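Local structure of terminal oxygenase component of carbazole (Janthinobacterium sp., 7BUG) at residues A174-F179 against A364-A369; F283-P288 against Y295-L300; V258-S263 against V272-N277. The protein is the terminal oxygenase of carbazole 1,9a-dioxygenase, a Rieske non-haem iron enzyme that adds dioxygen to the angular C-9a and adjacent C-1 positions of carbazole. All coordinates share one frame; numbering follows the deposited sequence.

All three interactions lie in the iron-bearing catalytic domain. Interactions 2 and 3 each join the two arms of a beta hairpin, and these hairpins sit side by side in one antiparallel sheet through strands 269-273 and 281-288. Interaction 1 pairs two helices by side-chain contacts; the first, 171-179, packs on that sheet where Val175 CG2 lies 3.4 Å from Tyr286 CD2. Interactions 1 and 2 are buried; interaction 2 has a full ladder of six backbone bonds plus the Glu284 network. Interaction 3, whose centre is about 18 Å from that of the chain, is partly exposed, with three backbone bonds and peripheral apolar touches. Interactions 2 and 3 also touch, Leu300 CD2 lying 3.6 Å from Pro276 CD.

Interaction 1. Residues A174-F179 against A364-A369; sequences AVENGF and AWRKLA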
loop_
_atom_site.group_PDB
_atom_site.type_symbol
_atom_site.label_atom_id
_atom_site.label_comp_id
_atom_site.label_asym_id
_atom_site.label_seq_id
_atom_site.Cartn_x
_atom_site.Cartn_y
_atom_site.Cartn_z
ATOM N N ALA A 174 -9.814 17.724 10.776
ATOM C CA ALA A 174 -10.416 17.667 12.112
ATOM C C ALA A 174 -10.645 19.087 12.664
ATOM O O ALA A 174 -11.731 19.420 13.148
ATOM C CB ALA A 174 -9.507 16.868 13.035
ATOM N N VAL A 175 -9.615 19.957 12.570
ATOM C CA VAL A 175 -9.736 21.348 13.060
ATOM C C VAL A 175 -10.890 22.025 12.340
ATOM O O VAL A 175 -11.728 22.699 12.989
ATOM C CB VAL A 175 -8.450 22.145 12.813
ATOM C CG1 VAL A 175 -8.669 23.620 13.138
ATOM C CG2 VAL A 175 -7.328 21.604 13.669
ATOM N N GLU A 176 -10.944 21.874 11.019
ATOM C CA GLU A 176 -11.925 22.631 10.209
ATOM C C GLU A 176 -13.313 22.109 10.517
ATOM O O GLU A 176 -14.197 22.959 10.708
ATOM C CB GLU A 176 -11.546 22.622 8.748
ATOM C CG GLU A 176 -10.254 23.365 8.534
ATOM C CD GLU A 176 -9.892 23.597 7.082
ATOM O OE1 GLU A 176 -10.781 23.344 6.160
ATOM O OE2 GLU A 176 -8.779 24.060 6.831
ATOM N N ASN A 177 -13.456 20.801 10.659
ATOM C CA ASN A 177 -14.740 20.176 11.061
ATOM C C ASN A 177 -15.168 20.740 12.423
ATOM O O ASN A 177 -16.367 20.997 12.608
ATOM C CB ASN A 177 -14.604 18.670 11.106
ATOM C CG ASN A 177 -15.718 17.991 11.884
ATOM O OD1 ASN A 177 -16.847 17.976 11.419
ATOM N ND2 ASN A 177 -15.345 17.337 12.977
ATOM N N GLY A 178 -14.234 20.890 13.350
ATOM C CA GLY A 178 -14.571 21.419 14.673
ATOM C C GLY A 178 -15.081 22.856 14.608
ATOM O O GLY A 178 -16.049 23.220 15.350
ATOM N N PHE A 179 -14.393 23.708 13.856
ATOM C CA PHE A 179 -14.624 25.165 13.869
ATOM C C PHE A 179 -15.654 25.580 12.808
ATOM O O PHE A 179 -16.013 26.733 12.727
ATOM C CB PHE A 179 -13.314 25.902 13.632
ATOM C CG PHE A 179 -13.395 27.363 13.961
ATOM C CD1 PHE A 179 -13.862 27.799 15.196
ATOM C CD2 PHE A 179 -12.934 28.297 13.054
ATOM C CE1 PHE A 179 -13.918 29.160 15.483
ATOM C CE2 PHE A 179 -12.985 29.647 13.353
ATOM C CZ PHE A 179 -13.459 30.077 14.572
ATOM N N ALA A 364 -10.557 32.383 8.212
ATOM C CA ALA A 364 -9.879 33.209 9.245
ATOM C C ALA A 364 -8.889 32.332 10.010
ATOM O O ALA A 364 -7.779 32.788 10.254
ATOM C CB ALA A 364 -10.894 33.820 10.159
ATOM N N TRP A 365 -9.288 31.108 10.380
ATOM C CA TRP A 365 -8.368 30.160 11.047
ATOM C C TRP A 365 -7.165 29.867 10.145
ATOM O O TRP A 365 -6.023 29.837 10.640
ATOM C CB TRP A 365 -9.109 28.868 11.458
ATOM C CG TRP A 365 -8.225 27.659 11.454
ATOM C CD1 TRP A 365 -8.269 26.647 10.553
ATOM C CD2 TRP A 365 -7.176 27.312 12.378
ATOM N NE1 TRP A 365 -7.307 25.735 10.796
ATOM C CE2 TRP A 365 -6.628 26.105 11.913
ATOM C CE3 TRP A 365 -6.649 27.903 13.536
ATOM C CZ2 TRP A 365 -5.618 25.428 12.571
ATOM C CZ3 TRP A 365 -5.650 27.225 14.194
ATOM C CH2 TRP A 365 -5.144 26.033 13.709
ATOM N N ARG A 366 -7.389 29.610 8.858
ATOM C CA ARG A 366 -6.312 29.204 7.934
ATOM C C ARG A 366 -5.283 30.338 7.855
ATOM O O ARG A 366 -4.059 30.083 7.823
ATOM C CB ARG A 366 -6.827 28.824 6.559
ATOM C CG ARG A 366 -7.761 27.619 6.549
ATOM C CD ARG A 366 -8.124 27.381 5.079
ATOM N NE ARG A 366 -8.935 26.176 4.934
ATOM C CZ ARG A 366 -9.595 25.888 3.813
ATOM N NH1 ARG A 366 -9.475 26.685 2.753
ATOM N NH2 ARG A 366 -10.264 24.750 3.756
ATOM N N LYS A 367 -5.789 31.570 7.851
ATOM C CA LYS A 367 -4.906 32.764 7.804
ATOM C C LYS A 367 -4.186 32.937 9.134
ATOM O O LYS A 367 -2.979 33.225 9.124
ATOM C CB LYS A 367 -5.780 33.967 7.470
ATOM C CG LYS A 367 -6.312 33.948 6.051
ATOM C CD LYS A 367 -6.823 35.322 5.599
ATOM C CE LYS A 367 -8.319 35.428 5.483
ATOM N NZ LYS A 367 -8.743 35.372 4.061
ATOM N N LEU A 368 -4.906 32.828 10.230
ATOM C CA LEU A 368 -4.284 32.957 11.576
ATOM C C LEU A 368 -3.171 31.911 11.685
ATOM O O LEU A 368 -2.032 32.220 12.117
ATOM C CB LEU A 368 -5.341 32.733 12.649
ATOM C CG LEU A 368 -4.686 32.752 14.019
ATOM C CD1 LEU A 368 -4.947 34.058 14.716
ATOM C CD2 LEU A 368 -5.085 31.573 14.857
ATOM N N ALA A 369 -3.446 30.664 11.300
ATOM C CA ALA A 369 -2.467 29.575 11.448
ATOM C C ALA A 369 -1.278 29.876 10.556
ATOM O O ALA A 369 -0.142 29.572 10.949
ATOM C CB ALA A 369 -3.101 28.248 11.065
#
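Glu176 and Arg366 form a buried, two-pronged salt bridge in which the guanidinium offers NE and NH2 side-on, one to each carboxylate oxygen. Arg366 NH2 gives a hydrogen bond of 2.8 Å to Glu176 OE1, met on the syn side with an N-H...O angle of 160°. Arg366 NE reaches Glu176 OE2, also at 2.8 Å, but this oxygen is approached from above the carboxylate plane; the two flat groups are turned 40° against each other. Both side chains run extended, so their charged ends meet although neither CB points directly at the other helix. Tyr18 OH bonds to Glu176 OE2, Arg72 of a neighbouring subunit pairs with Glu176 OE1, and Glu353 takes Arg366 NH1. Two arginines thus share the carboxylate, which would probably stabilise its ionised form. Arg72 belongs to the [2Fe-2S] cluster pocket of that subunit, so the salt bridge stands where its Rieske domain meets this catalytic domain, as in trimeric ring hydroxylases.

The contact joins helices 171-179 and 360-372, whose short segments run closer to antiparallel than parallel (134°) with axes 11.5 Å apart. The indole of Trp365 projects into that spacing. Val175 CG1, anti to its backbone N, sits over one face of the five-membered ring in a CH-pi contact, 3.7 Å from the centroid. Ala369 CB, one helical turn on, lies over the opposite face toward the rim. The indole nitrogen NE1 bonds to Tyr18 OH, which also serves Glu176. Phe179 CD2 approaches Trp365 CB at 4.2 Å, while the phenyl ring also packs on Ile262 and Ile264.

Interaction 2. Residues F283-P288 against Y295-L300; sequences FEWYVP and YYFQTL
Tyr295 pairs with Val287 at one end of an antiparallel beta hairpin, strands 281-288 and 293-303, in the central sheet of the catalytic domain. The two backbones exchange N-H...O bonds, and Tyr295 CB packs on Val287 CB at 3.9 Å.

Tyr296 faces the other way, beside Tyr286: the rings point in the same direction and their CE1 atoms are 3.9 Å apart. With CG anti to its backbone N (chi1 177°), the Tyr296 ring reaches diagonally across to Glu284 of the partner strand, where OH donates to OE1 over 2.6 Å. OE1 is met on the syn side but 32° out of the carboxylate plane, which stands 88° to the ring. OE1 also takes a bond from Gln282 NE2. Tyr286 OH donates to the anti lone pair of Glu284 OE2, also over 2.6 Å. An alanine in place of Glu284 would probably leave both phenol hydroxyls without their shared acceptor and their rings freer to turn. The Glu284 side chain is about 6 Å from the bound iron(II) ion.

Phe297 returns to the face of Tyr295, lying alongside Trp285 with CB atoms 4.1 Å apart, while its carbonyl O accepts from Trp285 N. Gln298 sets CG over one face of the Tyr296 ring. Thr299 closes the register against Phe283, whose carbonyl O takes two bonds, from Thr299 N and from Thr299 OG1, each 2.8 Å.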
loop_
_atom_site.group_PDB
_atom_site.type_symbol
_atom_site.label_atom_id
_atom_site.label_comp_id
_atom_site.label_asym_id
_atom_site.label_seq_id
_atom_site.Cartn_x
_atom_site.Cartn_y
_atom_site.Cartn_z
ATOM N N PHE A 283 -13.096 21.515 25.494
ATOM C CA PHE A 283 -11.820 21.868 24.833
ATOM C C PHE A 283 -11.336 20.615 24.115
ATOM O O PHE A 283 -11.195 19.557 24.744
ATOM C CB PHE A 283 -10.773 22.329 25.845
ATOM C CG PHE A 283 -11.175 23.315 26.921
ATOM C CD1 PHE A 283 -11.666 22.873 28.149
ATOM C CD2 PHE A 283 -11.010 24.684 26.739
ATOM C CE1 PHE A 283 -11.964 23.779 29.164
ATOM C CE2 PHE A 283 -11.292 25.577 27.766
ATOM C CZ PHE A 283 -11.734 25.118 28.981
ATOM N N GLU A 284 -11.101 20.698 22.808
ATOM C CA GLU A 284 -10.675 19.494 22.095
ATOM C C GLU A 284 -9.525 19.860 21.146
ATOM O O GLU A 284 -9.578 20.844 20.396
ATOM C CB GLU A 284 -11.857 18.784 21.415
ATOM C CG GLU A 284 -12.558 19.608 20.401
ATOM C CD GLU A 284 -13.679 18.815 19.700
ATOM O OE1 GLU A 284 -14.305 17.989 20.416
ATOM O OE2 GLU A 284 -13.841 18.952 18.495
ATOM N N TRP A 285 -8.519 19.004 21.174
ATOM C CA TRP A 285 -7.332 19.127 20.313
ATOM C C TRP A 285 -7.439 18.118 19.168
ATOM O O TRP A 285 -7.954 16.988 19.394
ATOM C CB TRP A 285 -6.061 18.853 21.094
ATOM C CG TRP A 285 -5.567 19.946 21.996
ATOM C CD1 TRP A 285 -4.477 20.704 21.720
ATOM C CD2 TRP A 285 -6.031 20.366 23.298
ATOM N NE1 TRP A 285 -4.192 21.549 22.760
ATOM C CE2 TRP A 285 -5.140 21.376 23.734
ATOM C CE3 TRP A 285 -7.084 19.986 24.138
ATOM C CZ2 TRP A 285 -5.288 22.012 24.965
ATOM C CZ3 TRP A 285 -7.203 20.610 25.373
ATOM C CH2 TRP A 285 -6.316 21.610 25.756
ATOM N N TYR A 286 -6.793 18.463 18.076
ATOM C CA TYR A 286 -6.586 17.619 16.897
ATOM C C TYR A 286 -5.088 17.554 16.661
ATOM O O TYR A 286 -4.506 18.422 15.969
ATOM C CB TYR A 286 -7.366 18.186 15.734
ATOM C CG TYR A 286 -8.704 18.760 16.106
ATOM C CD1 TYR A 286 -9.832 17.955 16.298
ATOM C CD2 TYR A 286 -8.829 20.115 16.348
ATOM C CE1 TYR A 286 -11.051 18.524 16.634
ATOM C CE2 TYR A 286 -10.039 20.682 16.704
ATOM C CZ TYR A 286 -11.159 19.886 16.848
ATOM O OH TYR A 286 -12.312 20.585 17.198
ATOM N N VAL A 287 -4.484 16.561 17.253
ATOM C CA VAL A 287 -3.003 16.514 17.355
ATOM C C VAL A 287 -2.441 15.703 16.195
ATOM O O VAL A 287 -2.725 14.501 16.060
ATOM C CB VAL A 287 -2.592 15.917 18.699
ATOM C CG1 VAL A 287 -1.086 15.871 18.806
ATOM C CG2 VAL A 287 -3.226 16.696 19.831
ATOM N N PRO A 288 -1.528 16.281 15.391
ATOM C CA PRO A 288 -0.980 15.563 14.257
ATOM C C PRO A 288 -0.078 14.415 14.713
ATOM O O PRO A 288 0.880 14.599 15.503
ATOM C CB PRO A 288 -0.126 16.597 13.486
ATOM C CG PRO A 288 -0.489 17.908 14.097
ATOM C CD PRO A 288 -0.969 17.621 15.501
ATOM N N TYR A 295 -4.491 12.476 16.894
ATOM C CA TYR A 295 -5.188 12.225 18.178
ATOM C C TYR A 295 -6.360 13.198 18.301
ATOM O O TYR A 295 -6.233 14.390 18.078
ATOM C CB TYR A 295 -4.330 12.461 19.415
ATOM C CG TYR A 295 -3.201 11.524 19.649
ATOM C CD1 TYR A 295 -3.493 10.253 20.107
ATOM C CD2 TYR A 295 -1.868 11.889 19.466
ATOM C CE1 TYR A 295 -2.491 9.347 20.333
ATOM C CE2 TYR A 295 -0.851 10.981 19.689
ATOM C CZ TYR A 295 -1.174 9.719 20.167
ATOM O OH TYR A 295 -0.238 8.751 20.414
ATOM N N TYR A 296 -7.539 12.688 18.595
ATOM C CA TYR A 296 -8.726 13.505 18.905
ATOM C C TYR A 296 -8.810 13.525 20.419
ATOM O O TYR A 296 -9.271 12.536 21.085
ATOM C CB TYR A 296 -9.951 12.933 18.195
ATOM C CG TYR A 296 -11.220 13.666 18.515
ATOM C CD1 TYR A 296 -11.286 15.041 18.649
ATOM C CD2 TYR A 296 -12.435 12.979 18.564
ATOM C CE1 TYR A 296 -12.469 15.706 18.906
ATOM C CE2 TYR A 296 -13.630 13.640 18.758
ATOM C CZ TYR A 296 -13.668 15.004 18.970
ATOM O OH TYR A 296 -14.837 15.705 19.247
ATOM N N PHE A 297 -8.233 14.574 20.990
ATOM C CA PHE A 297 -7.980 14.663 22.428
ATOM C C PHE A 297 -9.064 15.561 23.013
ATOM O O PHE A 297 -9.028 16.792 22.855
ATOM C CB PHE A 297 -6.548 15.149 22.690
ATOM C CG PHE A 297 -6.122 15.072 24.138
ATOM C CD1 PHE A 297 -6.412 16.054 25.055
ATOM C CD2 PHE A 297 -5.333 14.033 24.548
ATOM C CE1 PHE A 297 -5.972 15.948 26.366
ATOM C CE2 PHE A 297 -4.884 13.900 25.860
ATOM C CZ PHE A 297 -5.204 14.883 26.762
ATOM N N GLN A 298 -10.107 14.925 23.562
ATOM C CA GLN A 298 -11.356 15.624 23.908
ATOM C C GLN A 298 -11.353 15.855 25.433
ATOM O O GLN A 298 -10.999 14.878 26.173
ATOM C CB GLN A 298 -12.562 14.724 23.631
ATOM C CG GLN A 298 -12.948 14.537 22.188
ATOM C CD GLN A 298 -14.031 13.463 22.128
ATOM O OE1 GLN A 298 -13.832 12.345 22.596
ATOM N NE2 GLN A 298 -15.197 13.850 21.644
ATOM N N THR A 299 -11.686 17.058 25.889
ATOM C CA THR A 299 -11.814 17.362 27.331
ATOM C C THR A 299 -13.084 18.168 27.580
ATOM O O THR A 299 -13.519 18.900 26.708
ATOM C CB THR A 299 -10.616 18.130 27.917
ATOM O OG1 THR A 299 -10.638 19.470 27.440
ATOM C CG2 THR A 299 -9.280 17.483 27.592
ATOM N N LEU A 300 -13.698 17.926 28.744
ATOM C CA LEU A 300 -14.774 18.780 29.264
ATOM C C LEU A 300 -14.269 19.366 30.576
ATOM O O LEU A 300 -13.675 18.625 31.397
ATOM C CB LEU A 300 -16.050 17.969 29.519
ATOM C CG LEU A 300 -16.654 17.305 28.280
ATOM C CD1 LEU A 300 -17.905 16.510 28.688
ATOM C CD2 LEU A 300 -17.012 18.335 27.241
#

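Interaction 3. Residues V258-S263 against V272-N277; sequences VANDIS and VNPFPN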
loop_
_atom_site.group_PDB
_atom_site.type_symbol
_atom_site.label_atom_id
_atom_site.label_comp_id
_atom_site.label_asym_id
_atom_site.label_seq_id
_atom_site.Cartn_x
_atom_site.Cartn_y
_atom_site.Cartn_z
ATOM N N VAL A 258 -26.551 26.547 24.331
ATOM C CA VAL A 258 -25.122 26.125 24.443
ATOM C C VAL A 258 -24.331 26.788 23.310
ATOM O O VAL A 258 -24.919 27.398 22.388
ATOM C CB VAL A 258 -24.946 24.589 24.437
ATOM C CG1 VAL A 258 -25.562 23.945 25.659
ATOM C CG2 VAL A 258 -25.469 23.973 23.154
ATOM N N ALA A 259 -23.002 26.718 23.413
ATOM C CA ALA A 259 -22.068 27.113 22.348
ATOM C C ALA A 259 -22.224 28.582 21.950
ATOM O O ALA A 259 -22.097 28.858 20.762
ATOM C CB ALA A 259 -22.236 26.200 21.175
ATOM N N ASN A 260 -22.425 29.485 22.909
ATOM C CA ASN A 260 -22.424 30.955 22.689
ATOM C C ASN A 260 -21.036 31.423 22.256
ATOM O O ASN A 260 -20.972 32.336 21.456
ATOM C CB ASN A 260 -22.773 31.724 23.956
ATOM C CG ASN A 260 -24.107 31.284 24.505
ATOM O OD1 ASN A 260 -24.227 30.173 24.997
ATOM N ND2 ASN A 260 -25.119 32.120 24.366
ATOM N N ASP A 261 -19.969 30.860 22.824
ATOM C CA ASP A 261 -18.569 31.256 22.503
ATOM C C ASP A 261 -17.850 30.042 21.904
ATOM O O ASP A 261 -17.780 29.010 22.583
ATOM C CB ASP A 261 -17.782 31.763 23.718
ATOM C CG ASP A 261 -18.418 32.951 24.408
ATOM O OD1 ASP A 261 -18.847 33.880 23.697
ATOM O OD2 ASP A 261 -18.458 32.946 25.663
ATOM N N ILE A 262 -17.416 30.176 20.660
ATOM C CA ILE A 262 -16.718 29.086 19.930
ATOM C C ILE A 262 -15.417 29.698 19.437
ATOM O O ILE A 262 -15.474 30.695 18.709
ATOM C CB ILE A 262 -17.516 28.555 18.738
ATOM C CG1 ILE A 262 -18.830 27.942 19.211
ATOM C CG2 ILE A 262 -16.653 27.550 17.959
ATOM C CD1 ILE A 262 -19.703 27.419 18.096
ATOM N N SER A 263 -14.284 29.097 19.760
ATOM C CA SER A 263 -12.998 29.662 19.313
ATOM C C SER A 263 -12.031 28.524 18.998
ATOM O O SER A 263 -12.147 27.435 19.598
ATOM C CB SER A 263 -12.424 30.611 20.357
ATOM O OG SER A 263 -12.377 29.991 21.627
ATOM N N VAL A 272 -15.448 25.385 23.166
ATOM C CA VAL A 272 -16.903 25.634 22.989
ATOM C C VAL A 272 -17.510 25.838 24.369
ATOM O O VAL A 272 -17.389 24.951 25.228
ATOM C CB VAL A 272 -17.607 24.478 22.269
ATOM C CG1 VAL A 272 -19.088 24.804 22.039
ATOM C CG2 VAL A 272 -16.918 24.074 20.987
ATOM N N ASN A 273 -18.073 27.014 24.560
ATOM C CA ASN A 273 -18.535 27.465 25.889
ATOM C C ASN A 273 -19.926 28.062 25.780
ATOM O O ASN A 273 -20.103 29.024 25.028
ATOM C CB ASN A 273 -17.631 28.570 26.429
ATOM C CG ASN A 273 -18.010 28.937 27.843
ATOM O OD1 ASN A 273 -18.530 28.117 28.594
ATOM N ND2 ASN A 273 -17.726 30.161 28.211
ATOM N N PRO A 274 -20.923 27.546 26.524
ATOM C CA PRO A 274 -20.821 26.308 27.282
ATOM C C PRO A 274 -21.161 25.106 26.381
ATOM O O PRO A 274 -21.795 25.249 25.370
ATOM C CB PRO A 274 -21.863 26.534 28.403
ATOM C CG PRO A 274 -22.934 27.360 27.770
ATOM C CD PRO A 274 -22.238 28.183 26.706
ATOM N N PHE A 275 -20.728 23.924 26.779
ATOM C CA PHE A 275 -21.021 22.659 26.062
ATOM C C PHE A 275 -20.478 21.505 26.863
ATOM O O PHE A 275 -19.423 21.681 27.460
ATOM C CB PHE A 275 -20.354 22.635 24.691
ATOM C CG PHE A 275 -21.057 21.698 23.746
ATOM C CD1 PHE A 275 -22.201 22.112 23.088
ATOM C CD2 PHE A 275 -20.587 20.407 23.563
ATOM C CE1 PHE A 275 -22.874 21.224 22.262
ATOM C CE2 PHE A 275 -21.271 19.524 22.732
ATOM C CZ PHE A 275 -22.420 19.946 22.109
ATOM N N PRO A 276 -21.127 20.317 26.949
ATOM C CA PRO A 276 -22.436 20.014 26.319
ATOM C C PRO A 276 -23.658 20.370 27.194
ATOM O O PRO A 276 -24.807 20.051 26.839
ATOM C CB PRO A 276 -22.308 18.493 26.182
ATOM C CG PRO A 276 -21.601 18.111 27.461
ATOM C CD PRO A 276 -20.499 19.133 27.531
ATOM N N ASN A 277 -23.390 21.093 28.279
ATOM C CA ASN A 277 -24.392 21.581 29.274
ATOM C C ASN A 277 -24.023 23.009 29.656
ATOM O O ASN A 277 -22.866 23.422 29.512
ATOM C CB ASN A 277 -24.481 20.603 30.433
ATOM C CG ASN A 277 -25.821 20.631 31.141
ATOM O OD1 ASN A 277 -26.851 20.527 30.489
ATOM N ND2 ASN A 277 -25.797 20.799 32.456
#
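A classic beta bulge marks the open end of the hairpin formed by strands 261-265 and 269-273: Asn260 and Asp261 both stand opposite Asn273. Within the bulge Asp261 and Asn273 form a hydrogen-bonded antiparallel pair, and the regular ladder continues at Ile262 and Val272. Asn273 N donates to Asp261 O at 2.8 Å, and Asp261 N returns to Asn273 O at 2.9 Å with an N-H...O angle of 166°; at both oxygens the donor lies nearly along the C=O axis. The side chains of Asp261 and Asn273 run side by side on one face of the sheet. On the other face Val272 CG1, anti to its backbone N, touches both Ala259 CB, at 3.6 Å, and, more loosely, Ile262 CG1.

Beyond the bulge the chains remain joined although neither is a regular strand. Ala259, with positive backbone angles (phi 60°, psi 40°), directs its N to Pro274 O in a 2.7 Å bond lying in the carbonyl plane. Pro274 follows a cis peptide, and its CD lies 3.3 Å from Asn260 OD1. Val258 extends the contact, its CG2 meeting the edge of the Phe275 ring at CD1 over 3.8 Å.

Phe275 and Pro276 pack against Leu192 of helix 191-195, and a second cis peptide precedes Pro276. The Phe275 side chain is about 7 Å from that of the iron ligand His187 and about 4 Å from a bound di(hydroxyethyl)ether molecule, which places this bulged hairpin end beside the mononuclear iron site of a Rieske ring-hydroxylating oxygenase.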